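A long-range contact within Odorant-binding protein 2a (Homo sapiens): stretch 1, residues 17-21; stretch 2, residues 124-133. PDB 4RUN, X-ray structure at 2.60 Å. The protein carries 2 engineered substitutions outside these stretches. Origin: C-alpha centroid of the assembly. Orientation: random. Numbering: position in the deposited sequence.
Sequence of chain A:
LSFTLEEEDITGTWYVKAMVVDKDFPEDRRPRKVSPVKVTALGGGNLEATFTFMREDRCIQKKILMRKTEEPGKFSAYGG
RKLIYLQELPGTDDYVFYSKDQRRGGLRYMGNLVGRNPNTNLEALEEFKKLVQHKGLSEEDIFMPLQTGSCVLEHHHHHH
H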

ATOM      1  N   LYS A  17      -5.718   4.455  -3.125  1.00 46.10           N
ATOM      2  CA  LYS A  17      -6.195   5.338  -4.193  1.00 44.12           C
ATOM      3  C   LYS A  17      -5.290   5.324  -5.410  1.00 41.62           C
ATOM      4  O   LYS A  17      -5.726   5.570  -6.525  1.00 44.92           O
ATOM      5  CB  LYS A  17      -6.292   6.757  -3.652  1.00 45.93           C
ATOM      6  CG  LYS A  17      -7.134   6.867  -2.391  1.00 48.36           C
ATOM      7  CD  LYS A  17      -7.077   8.261  -1.815  1.00 50.67           C
ATOM      8  CE  LYS A  17      -8.180   8.442  -0.800  1.00 53.56           C
ATOM      9  NZ  LYS A  17      -8.148   9.770  -0.134  1.00 55.83           N
ATOM     10  N   ALA A  18      -4.018   5.045  -5.196  1.00 39.61           N
ATOM     11  CA  ALA A  18      -3.090   4.934  -6.299  1.00 38.36           C
ATOM     12  C   ALA A  18      -1.988   4.020  -5.878  1.00 39.02           C
ATOM     13  O   ALA A  18      -1.794   3.789  -4.686  1.00 40.62           O
ATOM     14  CB  ALA A  18      -2.530   6.290  -6.669  1.00 38.72           C
ATOM     15  N   MET A  19      -1.266   3.510  -6.864  1.00 39.79           N
ATOM     16  CA  MET A  19      -0.266   2.488  -6.653  1.00 40.69           C
ATOM     17  C   MET A  19       0.900   2.712  -7.629  1.00 40.38           C
ATOM     18  O   MET A  19       0.685   3.194  -8.739  1.00 39.97           O
ATOM     19  CB  MET A  19      -0.960   1.163  -6.851  1.00 44.63           C
ATOM     20  CG  MET A  19      -0.153  -0.061  -6.512  1.00 48.79           C
ATOM     21  SD  MET A  19      -1.252  -1.427  -6.041  1.00 50.15           S
ATOM     22  CE  MET A  19       0.056  -2.613  -5.680  1.00 48.45           C
ATOM     23  N   VAL A  20       2.124   2.394  -7.208  1.00 39.81           N
ATOM     24  CA  VAL A  20       3.336   2.521  -8.047  1.00 39.83           C
ATOM     25  C   VAL A  20       4.251   1.392  -7.662  1.00 41.53           C
ATOM     26  O   VAL A  20       4.288   0.970  -6.497  1.00 41.16           O
ATOM     27  CB  VAL A  20       4.070   3.888  -7.907  1.00 41.29           C
ATOM     28  CG1 VAL A  20       4.873   3.988  -6.621  1.00 43.44           C
ATOM     29  CG2 VAL A  20       4.984   4.164  -9.093  1.00 41.05           C
ATOM     30  N   VAL A  21       4.990   0.919  -8.659  1.00 42.21           N
ATOM     31  CA  VAL A  21       5.802  -0.278  -8.558  1.00 43.78           C
ATOM     32  C   VAL A  21       7.121  -0.066  -9.298  1.00 45.77           C
ATOM     33  O   VAL A  21       7.160   0.685 -10.260  1.00 45.81           O
ATOM     34  CB  VAL A  21       5.080  -1.452  -9.225  1.00 46.26           C
ATOM     35  CG1 VAL A  21       3.989  -1.996  -8.310  1.00 45.55           C
ATOM     36  CG2 VAL A  21       4.513  -1.050 -10.597  1.00 44.97           C
ATOM     37  N   ALA A 124      -3.791  15.574  -4.780  1.00 47.95           N
ATOM     38  CA  ALA A 124      -3.187  14.527  -3.985  1.00 46.81           C
ATOM     39  C   ALA A 124      -2.429  13.493  -4.841  1.00 46.14           C
ATOM     40  O   ALA A 124      -1.332  13.050  -4.482  1.00 44.44           O
ATOM     41  CB  ALA A 124      -4.254  13.851  -3.162  1.00 46.91           C
ATOM     42  N   LEU A 125      -2.993  13.142  -5.992  1.00 45.11           N
ATOM     43  CA  LEU A 125      -2.312  12.251  -6.918  1.00 44.59           C
ATOM     44  C   LEU A 125      -1.034  12.866  -7.425  1.00 44.12           C
ATOM     45  O   LEU A 125      -0.070  12.164  -7.699  1.00 44.30           O
ATOM     46  CB  LEU A 125      -3.211  11.917  -8.118  1.00 47.50           C
ATOM     47  CG  LEU A 125      -4.375  10.965  -7.850  1.00 49.30           C
ATOM     48  CD1 LEU A 125      -5.228  10.797  -9.097  1.00 51.44           C
ATOM     49  CD2 LEU A 125      -3.840   9.623  -7.389  1.00 48.06           C
ATOM     50  N   GLU A 126      -1.038  14.179  -7.585  1.00 45.83           N
ATOM     51  CA  GLU A 126       0.138  14.882  -8.054  1.00 49.38           C
ATOM     52  C   GLU A 126       1.265  14.916  -7.028  1.00 47.64           C
ATOM     53  O   GLU A 126       2.436  14.811  -7.385  1.00 46.63           O
ATOM     54  CB  GLU A 126      -0.235  16.317  -8.374  1.00 55.21           C
ATOM     55  CG  GLU A 126       0.364  16.797  -9.664  1.00 60.91           C
ATOM     56  CD  GLU A 126      -0.320  16.174 -10.844  1.00 61.60           C
ATOM     57  OE1 GLU A 126      -1.515  16.460 -11.019  1.00 66.02           O
ATOM     58  OE2 GLU A 126       0.332  15.415 -11.576  1.00 59.10           O
ATOM     59  N   GLU A 127       0.911  15.122  -5.767  1.00 47.86           N
ATOM     60  CA  GLU A 127       1.906  15.094  -4.688  1.00 51.03           C
ATOM     61  C   GLU A 127       2.507  13.699  -4.561  1.00 49.84           C
ATOM     62  O   GLU A 127       3.707  13.555  -4.320  1.00 49.10           O
ATOM     63  CB  GLU A 127       1.289  15.500  -3.350  1.00 52.51           C
ATOM     64  CG  GLU A 127       0.903  16.955  -3.274  1.00 55.58           C
ATOM     65  CD  GLU A 127       2.083  17.869  -3.503  1.00 57.97           C
ATOM     66  OE1 GLU A 127       1.953  18.763  -4.372  1.00 68.38           O
ATOM     67  OE2 GLU A 127       3.126  17.700  -2.822  1.00 58.72           O
ATOM     68  N   PHE A 128       1.653  12.689  -4.739  1.00 47.21           N
ATOM     69  CA  PHE A 128       2.077  11.309  -4.766  1.00 46.07           C
ATOM     70  C   PHE A 128       3.100  11.067  -5.861  1.00 45.60           C
ATOM     71  O   PHE A 128       4.134  10.470  -5.621  1.00 45.05           O
ATOM     72  CB  PHE A 128       0.878  10.422  -5.007  1.00 45.40           C
ATOM     73  CG  PHE A 128       1.205   8.960  -5.027  1.00 45.91           C
ATOM     74  CD1 PHE A 128       1.714   8.353  -3.898  1.00 48.07           C
ATOM     75  CD2 PHE A 128       0.974   8.188  -6.157  1.00 46.15           C
ATOM     76  CE1 PHE A 128       1.994   7.004  -3.890  1.00 47.64           C
ATOM     77  CE2 PHE A 128       1.253   6.830  -6.157  1.00 46.38           C
ATOM     78  CZ  PHE A 128       1.763   6.243  -5.013  1.00 46.42           C
ATOM     79  N   LYS A 129       2.807  11.552  -7.060  1.00 45.62           N
ATOM     80  CA  LYS A 129       3.715  11.433  -8.191  1.00 46.59           C
ATOM     81  C   LYS A 129       5.050  12.101  -7.881  1.00 50.28           C
ATOM     82  O   LYS A 129       6.100  11.497  -8.063  1.00 52.55           O
ATOM     83  CB  LYS A 129       3.068  12.075  -9.409  1.00 47.31           C
ATOM     84  CG  LYS A 129       3.906  12.140 -10.665  1.00 50.00           C
ATOM     85  CD  LYS A 129       3.034  12.686 -11.791  1.00 53.08           C
ATOM     86  CE  LYS A 129       3.833  13.420 -12.853  1.00 58.05           C
ATOM     87  NZ  LYS A 129       2.959  14.316 -13.667  1.00 62.37           N
ATOM     88  N   LYS A 130       5.001  13.352  -7.438  1.00 52.24           N
ATOM     89  CA  LYS A 130       6.208  14.102  -7.032  1.00 55.14           C
ATOM     90  C   LYS A 130       7.045  13.335  -6.021  1.00 56.44           C
ATOM     91  O   LYS A 130       8.257  13.249  -6.154  1.00 56.75           O
ATOM     92  CB  LYS A 130       5.823  15.446  -6.399  1.00 55.95           C
ATOM     93  CG  LYS A 130       5.248  16.467  -7.351  1.00 56.32           C
ATOM     94  CD  LYS A 130       4.472  17.515  -6.561  1.00 57.87           C
ATOM     95  CE  LYS A 130       4.397  18.847  -7.291  1.00 58.41           C
ATOM     96  NZ  LYS A 130       3.088  19.513  -7.048  1.00 57.64           N
ATOM     97  N   LEU A 131       6.398  12.810  -4.988  1.00 58.62           N
ATOM     98  CA  LEU A 131       7.113  12.086  -3.945  1.00 64.06           C
ATOM     99  C   LEU A 131       7.684  10.778  -4.503  1.00 62.24           C
ATOM    100  O   LEU A 131       8.813  10.384  -4.210  1.00 64.77           O
ATOM    101  CB  LEU A 131       6.188  11.813  -2.760  1.00 67.99           C
ATOM    102  CG  LEU A 131       6.733  10.910  -1.638  1.00 73.31           C
ATOM    103  CD1 LEU A 131       6.013  11.197  -0.319  1.00 74.63           C
ATOM    104  CD2 LEU A 131       6.648   9.424  -1.994  1.00 71.99           C
ATOM    105  N   VAL A 132       6.886  10.116  -5.315  1.00 60.21           N
ATOM    106  CA  VAL A 132       7.293   8.889  -5.978  1.00 60.04           C
ATOM    107  C   VAL A 132       8.563   9.083  -6.811  1.00 60.82           C
ATOM    108  O   VAL A 132       9.476   8.266  -6.740  1.00 64.68           O
ATOM    109  CB  VAL A 132       6.113   8.338  -6.816  1.00 58.66           C
ATOM    110  CG1 VAL A 132       6.585   7.498  -7.994  1.00 62.68           C
ATOM    111  CG2 VAL A 132       5.203   7.534  -5.909  1.00 56.83           C
ATOM    112  N   GLN A 133       8.620  10.167  -7.579  1.00 60.45           N
ATOM    113  CA  GLN A 133       9.771  10.468  -8.433  1.00 63.06           C
ATOM    114  C   GLN A 133      11.036  10.796  -7.645  1.00 66.61           C
ATOM    115  O   GLN A 133      12.147  10.466  -8.074  1.00 65.66           O
ATOM    116  CB  GLN A 133       9.438  11.628  -9.361  1.00 64.94           C
ATOM    117  CG  GLN A 133       8.376  11.283 -10.390  1.00 67.31           C
ATOM    118  CD  GLN A 133       7.884  12.495 -11.155  1.00 71.51           C
ATOM    119  OE1 GLN A 133       7.679  13.570 -10.572  1.00 73.62           O
ATOM    120  NE2 GLN A 133       7.673  12.329 -12.463  1.00 69.61           N
TER

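A strand, residues 17-21, packs against one side of a helix, residues 124-133. The two run nearly parallel, with 17° between their N-to-C directions and 9.8 Å between their axes at closest approach. No hydrogen bond crosses between them. The contact is apolar and buries 245 Å² in total.

Side chains alternate along the strand. Ala 18 and Val 20 point toward the helix, while Met 19 points away. The helix answers with Leu 125, Phe 128 and Val 132, spaced three and four residues apart, so that successive turns bring them to the same side.

Phe 128 is central. Its CA-to-CB bond points toward the strand, and chi1 is t (-179°). This carries the ring out to the strand, where it reaches both inward-pointing residues. Its CE2 lies 3.9 Å from CB of Ala 18, and its CZ lies 4.2 Å from CG1 of Val 20. The ring also comes near the backbone between them: CE2 is 4.2 Å from N of Met 19. All three approaches are oblique to the ring.

Leu 125 starts sideways to the strand. With chi1 m and chi2 t, its end comes nearer, and CD2 sits 3.7 Å from CB of Ala 18. The small Ala 18 side chain thus touches both Leu 125 and Phe 128.

Val 20 has chi1 p (76°). Its CG1 touches Phe 128 and also lies 3.6 Å from CG2 of Val 132, which points toward the strand with chi1 t (153°).

The charged side chains of the helix stay out of this contact. Lys 130 NZ forms a salt bridge with Glu 127 OE1 at 3.0 Å, which is also a hydrogen bond. Lys 129 NZ pairs with Glu 126 OE2 in a longer salt bridge of 3.5 Å. Each links residues three positions apart, about one helical turn.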